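Local coordinates for protein lipase (Penicillium expansum, PDB 3G7N) that hydrolyses acylglycerol lipids such as triacylglycerols, releasing free fatty acids, as a secreted alkaline lipase of the alpha/beta-hydrolase fold, at residues A[13-17]-A[29-33]; A[56-62]-A[123-129]. One frame throughout, in Å; residues are numbered along the deposited sequence.

Contact 1 of 2, residues A[13-17]-A[29-33]; sequences RAAKL and AFDVT. With SO4 (sulfate ion), chain E.
Arg13 grips Asp31 side-on with two nitrogens, a bidentate salt bridge between helix 8-23 and the type II' turn that runs from Ala29 to Val32. Arg13 NE gives its hydrogen to Asp31 OD1 at 2.9 Å, nearly straight at 165°, and Arg13 NH2 meets the syn lone pair of Asp31 OD2 at 2.8 Å. Both oxygens arrive at the guanidinium edge, although the two planes are turned 37° apart. The arginine spans the gap because its chain is extended all the way from CG to NE, with CG anti to the backbone N (chi1 173°). Over the centre of the guanidinium, 3.7 Å above its plane, lies Leu17 CD1 of the same helix. The close apolar part is next to this pair: Leu17 CD2 sits 4.0 Å from Val32 CG2 and also touches Ala29 CB. Leu17, Ala29 and Val32 are buried, and Leu17 CD2 also reaches the base of Phe30 at its CB. Toward solvent the contact loosens into two partly exposed side chains. Lys16 CE lies over one face of the Phe30 ring, 3.8 Å from its centroid, a CH-pi contact, and the lysine chain, bent at chi3, carries Lys16 NZ past the ring to O2 of a sulfate ion at 2.6 Å. That ion, probably from the crystallisation liquor, is also held by Ser258. Asp31 OD2 has a further hydrogen bond with Ser52 OG of strand 45-52, and on another side of helix 8-23 the side chains of Ala14 and Ala15 rest on strand 154-159 of the central sheet.

Contact 2 of 2, residues A[56-62]-A[123-129]; sequences KTIAVIM and DYTLEAV
Thr57 to Ile61 pair residue by residue with Thr125 to Val129 as neighbouring parallel strands in the central sheet of an alpha/beta-hydrolase fold, their axes 4.5 Å apart and 23° from parallel. Six backbone hydrogen bonds join the segments, from Thr125 N to Lys56 O at one end to Met62 N and Val129 O at the other. Side chains alternate: Ile58, Val60, Leu126 and Ala128 face helix 97-120 or its side of the sheet, whereas Thr57, Ala59, Ile61, Glu127 and Val129 face the side of helix 8-23. Ile61 and Val129 lie side by side, CG1 to CG1 at 3.7 Å. Where the strands begin, the Tyr124 ring lies flat against the backbone of Lys56, with Lys56 CA 3.6 Å from the ring centroid and almost on its normal. Tyr124 CB touches Ile58 CG1, CG rests on Lys56 C, CD1 meets Lys56 CB at 3.7 Å, CD2 approaches Thr57 O and CE1 reaches Lys56 CG, while CE2 and CZ, toward the far end of the ring, lie against Lys56 CA; the ring also stacks with Tyr121. Shortening Tyr124 to an alanine would be likely to strip the Lys56 backbone of its aromatic cover and leave Tyr121 without its stacking mate. Lys56 and Thr57 both face Ser52, forming a G1 beta bulge in the pairing with strand 45-52. Glu127 is the buried charge of the interface: its CG packs on Ala59 CB at 3.6 Å, and its OE2 is shared with Arg13 in a salt bridge. Thr57 OG1 donates to that same Glu127 OE2 at 2.8 Å, coming in 41° out of the carboxylate plane.

Overall arrangement
Contact 2 is the core element, two neighbouring parallel strands in the middle of the central sheet, whereas contact 1 lies nearer the surface, tying helix 8-23 to a turn at the edge of that sheet. Regular backbone hydrogen bonds and aliphatic pairs dominate contact 2; contact 1 has no backbone hydrogen bond between its segments and relies on charge, one leucine packed among small apolar groups and an aromatic face. The two meet directly, since Arg13 NH2 serves both Asp31 and Glu127, while Ala14 packs on Val129 and Leu17 on Ile61. Helix 8-23 thus packs on the face carrying Ile61 and Val129, and strand 125-131 runs on into the elbow bearing the nucleophile Ser132.

Contact 1 of 2, residues A[13-17]-A[29-33]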
loop_
_atom_site.group_PDB
_atom_site.type_symbol
_atom_site.label_atom_id
_atom_site.label_comp_id
_atom_site.label_asym_id
_atom_site.label_seq_id
_atom_site.Cartn_x
_atom_site.Cartn_y
_atom_site.Cartn_z
ATOM N N ARG A 13 7.625 -10.505 -1.919
ATOM C CA ARG A 13 7.193 -10.185 -3.278
ATOM C C ARG A 13 6.633 -8.762 -3.364
ATOM O O ARG A 13 6.953 -8.034 -4.282
ATOM C CB ARG A 13 6.179 -11.207 -3.804
ATOM C CG ARG A 13 5.585 -10.809 -5.152
ATOM C CD ARG A 13 4.642 -11.888 -5.698
ATOM N NE ARG A 13 3.922 -11.452 -6.892
ATOM C CZ ARG A 13 2.761 -10.808 -6.876
ATOM N NH1 ARG A 13 2.179 -10.478 -5.736
ATOM N NH2 ARG A 13 2.192 -10.478 -8.032
ATOM N N ALA A 14 5.796 -8.397 -2.405
ATOM C CA ALA A 14 5.225 -7.062 -2.387
ATOM C C ALA A 14 6.338 -6.007 -2.352
ATOM O O ALA A 14 6.230 -4.965 -2.991
ATOM C CB ALA A 14 4.302 -6.904 -1.203
ATOM N N ALA A 15 7.385 -6.269 -1.577
ATOM C CA ALA A 15 8.498 -5.333 -1.475
ATOM C C ALA A 15 9.288 -5.244 -2.759
ATOM O O ALA A 15 9.713 -4.164 -3.152
ATOM C CB ALA A 15 9.387 -5.708 -0.307
ATOM N N LYS A 16 9.450 -6.385 -3.451
ATOM C CA LYS A 16 10.082 -6.359 -4.771
ATOM C C LYS A 16 9.293 -5.540 -5.796
ATOM O O LYS A 16 9.852 -4.754 -6.533
ATOM C CB LYS A 16 10.354 -7.774 -5.300
ATOM C CG LYS A 16 11.430 -8.508 -4.493
ATOM C CD LYS A 16 11.381 -10.038 -4.707
ATOM C CE LYS A 16 11.775 -10.443 -6.095
ATOM N NZ LYS A 16 11.809 -11.938 -6.175
ATOM N N LEU A 17 7.974 -5.731 -5.827
ATOM C CA LEU A 17 7.124 -4.956 -6.719
ATOM C C LEU A 17 7.181 -3.472 -6.387
ATOM O O LEU A 17 7.218 -2.623 -7.278
ATOM C CB LEU A 17 5.678 -5.445 -6.636
ATOM C CG LEU A 17 5.426 -6.871 -7.146
ATOM C CD1 LEU A 17 3.990 -7.261 -6.903
ATOM C CD2 LEU A 17 5.768 -7.016 -8.621
ATOM N N ALA A 29 7.306 -5.984 -14.057
ATOM C CA ALA A 29 7.923 -5.910 -12.745
ATOM C C ALA A 29 7.763 -7.300 -12.177
ATOM O O ALA A 29 6.668 -7.701 -11.802
ATOM C CB ALA A 29 7.204 -4.888 -11.884
ATOM N N PHE A 30 8.858 -8.059 -12.185
ATOM C CA PHE A 30 8.800 -9.431 -11.766
ATOM C C PHE A 30 7.696 -10.184 -12.499
ATOM O O PHE A 30 7.687 -10.143 -13.737
ATOM C CB PHE A 30 8.748 -9.520 -10.239
ATOM C CG PHE A 30 9.960 -8.914 -9.579
ATOM C CD1 PHE A 30 11.141 -9.639 -9.512
ATOM C CD2 PHE A 30 10.005 -7.554 -9.288
ATOM C CE1 PHE A 30 12.324 -9.023 -9.126
ATOM C CE2 PHE A 30 11.170 -6.968 -8.812
ATOM C CZ PHE A 30 12.341 -7.701 -8.769
ATOM N N ASP A 31 6.749 -10.798 -11.800
ATOM C CA ASP A 31 5.724 -11.596 -12.485
ATOM C C ASP A 31 4.583 -10.744 -13.084
ATOM O O ASP A 31 3.683 -11.278 -13.743
ATOM C CB ASP A 31 5.159 -12.635 -11.536
ATOM C CG ASP A 31 4.567 -12.018 -10.287
ATOM O OD1 ASP A 31 5.361 -11.596 -9.413
ATOM O OD2 ASP A 31 3.328 -11.906 -10.174
ATOM N N VAL A 32 4.590 -9.441 -12.818
ATOM C CA VAL A 32 3.521 -8.552 -13.301
ATOM C C VAL A 32 3.884 -7.934 -14.652
ATOM O O VAL A 32 4.890 -7.215 -14.792
ATOM C CB VAL A 32 3.207 -7.445 -12.267
ATOM C CG1 VAL A 32 2.213 -6.426 -12.859
ATOM C CG2 VAL A 32 2.687 -8.066 -10.982
ATOM N N THR A 33 3.074 -8.228 -15.667
ATOM C CA THR A 33 3.183 -7.554 -16.960
ATOM C C THR A 33 2.477 -6.198 -16.872
ATOM O O THR A 33 1.307 -6.118 -16.507
ATOM C CB THR A 33 2.520 -8.379 -18.058
ATOM O OG1 THR A 33 3.161 -9.662 -18.139
ATOM C CG2 THR A 33 2.627 -7.679 -19.406
HETATM S S SO4 E . 14.531 -12.463 -8.225
HETATM O O1 SO4 E . 15.208 -11.171 -8.312
HETATM O O2 SO4 E . 13.078 -12.381 -8.427
HETATM O O3 SO4 E . 15.106 -13.404 -9.191
HETATM O O4 SO4 E . 14.800 -13.027 -6.897
#

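Contact 2 of 2, residues A[56-62]-A[123-129]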
loop_
_atom_site.group_PDB
_atom_site.type_symbol
_atom_site.label_atom_id
_atom_site.label_comp_id
_atom_site.label_asym_id
_atom_site.label_seq_id
_atom_site.Cartn_x
_atom_site.Cartn_y
_atom_site.Cartn_z
ATOM N N LYS A 56 -2.392 -15.098 -11.264
ATOM C CA LYS A 56 -3.762 -14.821 -11.682
ATOM C C LYS A 56 -4.325 -13.616 -10.949
ATOM O O LYS A 56 -5.403 -13.640 -10.359
ATOM C CB LYS A 56 -4.661 -16.057 -11.508
ATOM C CG LYS A 56 -4.239 -17.234 -12.394
ATOM C CD LYS A 56 -5.242 -18.388 -12.285
ATOM C CE LYS A 56 -5.051 -19.418 -13.397
ATOM N NZ LYS A 56 -3.668 -19.968 -13.421
ATOM N N THR A 57 -3.548 -12.535 -11.025
ATOM C CA THR A 57 -3.967 -11.271 -10.419
ATOM C C THR A 57 -3.897 -10.126 -11.398
ATOM O O THR A 57 -3.148 -10.158 -12.384
ATOM C CB THR A 57 -3.124 -10.878 -9.202
ATOM O OG1 THR A 57 -1.761 -10.737 -9.615
ATOM C CG2 THR A 57 -3.280 -11.878 -8.063
ATOM N N ILE A 58 -4.707 -9.120 -11.102
ATOM C CA ILE A 58 -4.608 -7.800 -11.706
ATOM C C ILE A 58 -4.126 -6.864 -10.609
ATOM O O ILE A 58 -4.684 -6.864 -9.508
ATOM C CB ILE A 58 -5.993 -7.361 -12.221
ATOM C CG1 ILE A 58 -6.397 -8.272 -13.383
ATOM C CG2 ILE A 58 -6.016 -5.882 -12.615
ATOM C CD1 ILE A 58 -7.886 -8.294 -13.670
ATOM N N ALA A 59 -3.006 -6.181 -10.883
ATOM C CA ALA A 59 -2.213 -5.504 -9.847
ATOM C C ALA A 59 -2.162 -4.007 -10.102
ATOM O O ALA A 59 -1.979 -3.550 -11.233
ATOM C CB ALA A 59 -0.803 -6.056 -9.848
ATOM N N VAL A 60 -2.280 -3.266 -9.009
ATOM C CA VAL A 60 -2.046 -1.818 -8.968
ATOM C C VAL A 60 -0.860 -1.546 -8.049
ATOM O O VAL A 60 -0.924 -1.834 -6.841
ATOM C CB VAL A 60 -3.284 -1.079 -8.422
ATOM C CG1 VAL A 60 -3.022 0.417 -8.351
ATOM C CG2 VAL A 60 -4.543 -1.383 -9.278
ATOM N N ILE A 61 0.229 -1.040 -8.617
ATOM C CA ILE A 61 1.483 -0.891 -7.872
ATOM C C ILE A 61 1.817 0.595 -7.837
ATOM O O ILE A 61 1.999 1.218 -8.888
ATOM C CB ILE A 61 2.634 -1.642 -8.552
ATOM C CG1 ILE A 61 2.285 -3.114 -8.801
ATOM C CG2 ILE A 61 3.896 -1.552 -7.698
ATOM C CD1 ILE A 61 3.279 -3.834 -9.714
ATOM N N MET A 62 1.807 1.176 -6.644
ATOM C CA MET A 62 2.013 2.613 -6.498
ATOM C C MET A 62 3.418 2.920 -6.020
ATOM O O MET A 62 3.933 2.280 -5.103
ATOM C CB MET A 62 1.015 3.192 -5.508
ATOM C CG MET A 62 -0.459 3.023 -5.963
ATOM S SD MET A 62 -0.811 3.570 -7.666
ATOM C CE MET A 62 -0.520 5.337 -7.515
ATOM N N ASP A 123 -11.221 -14.315 -14.506
ATOM C CA ASP A 123 -10.974 -15.202 -13.373
ATOM C C ASP A 123 -9.872 -14.710 -12.425
ATOM O O ASP A 123 -9.602 -15.342 -11.405
ATOM C CB ASP A 123 -10.632 -16.606 -13.862
ATOM C CG ASP A 123 -9.395 -16.622 -14.750
ATOM O OD1 ASP A 123 -9.317 -15.818 -15.731
ATOM O OD2 ASP A 123 -8.538 -17.506 -14.536
ATOM N N TYR A 124 -9.212 -13.607 -12.778
ATOM C CA TYR A 124 -8.120 -13.100 -11.942
ATOM C C TYR A 124 -8.656 -12.346 -10.733
ATOM O O TYR A 124 -9.747 -11.806 -10.753
ATOM C CB TYR A 124 -7.220 -12.185 -12.770
ATOM C CG TYR A 124 -6.257 -12.913 -13.693
ATOM C CD1 TYR A 124 -6.502 -14.220 -14.132
ATOM C CD2 TYR A 124 -5.157 -12.255 -14.211
ATOM C CE1 TYR A 124 -5.685 -14.811 -15.087
ATOM C CE2 TYR A 124 -4.319 -12.848 -15.118
ATOM C CZ TYR A 124 -4.563 -14.143 -15.528
ATOM O OH TYR A 124 -3.728 -14.745 -16.452
ATOM N N THR A 125 -7.906 -12.386 -9.635
ATOM C CA THR A 125 -8.251 -11.596 -8.446
ATOM C C THR A 125 -7.451 -10.279 -8.474
ATOM O O THR A 125 -6.652 -10.055 -9.405
ATOM C CB THR A 125 -7.935 -12.388 -7.161
ATOM O OG1 THR A 125 -6.540 -12.696 -7.114
ATOM C CG2 THR A 125 -8.755 -13.709 -7.137
ATOM N N LEU A 126 -7.683 -9.414 -7.489
ATOM C CA LEU A 126 -7.077 -8.069 -7.471
ATOM C C LEU A 126 -6.014 -7.977 -6.392
ATOM O O LEU A 126 -6.145 -8.542 -5.296
ATOM C CB LEU A 126 -8.148 -7.007 -7.225
ATOM C CG LEU A 126 -9.324 -7.020 -8.200
ATOM C CD1 LEU A 126 -10.276 -5.877 -7.867
ATOM C CD2 LEU A 126 -8.839 -6.910 -9.649
ATOM N N GLU A 127 -5.004 -7.158 -6.662
ATOM C CA GLU A 127 -4.040 -6.808 -5.631
ATOM C C GLU A 127 -3.567 -5.380 -5.805
ATOM O O GLU A 127 -3.528 -4.841 -6.917
ATOM C CB GLU A 127 -2.866 -7.776 -5.625
ATOM C CG GLU A 127 -1.999 -7.737 -6.837
ATOM C CD GLU A 127 -0.829 -8.715 -6.746
ATOM O OE1 GLU A 127 -0.291 -8.907 -5.620
ATOM O OE2 GLU A 127 -0.366 -9.201 -7.797
ATOM N N ALA A 128 -3.213 -4.759 -4.683
ATOM C CA ALA A 128 -2.639 -3.405 -4.682
ATOM C C ALA A 128 -1.455 -3.413 -3.744
ATOM O O ALA A 128 -1.473 -4.099 -2.720
ATOM C CB ALA A 128 -3.670 -2.412 -4.199
ATOM N N VAL A 129 -0.412 -2.662 -4.096
ATOM C CA VAL A 129 0.822 -2.692 -3.304
ATOM C C VAL A 129 1.590 -1.402 -3.506
ATOM O O VAL A 129 1.548 -0.796 -4.588
ATOM C CB VAL A 129 1.689 -3.909 -3.731
ATOM C CG1 VAL A 129 1.987 -3.888 -5.205
ATOM C CG2 VAL A 129 2.954 -3.997 -2.941
HETATM O O HOH W 1 -5.601 -15.264 -7.973
#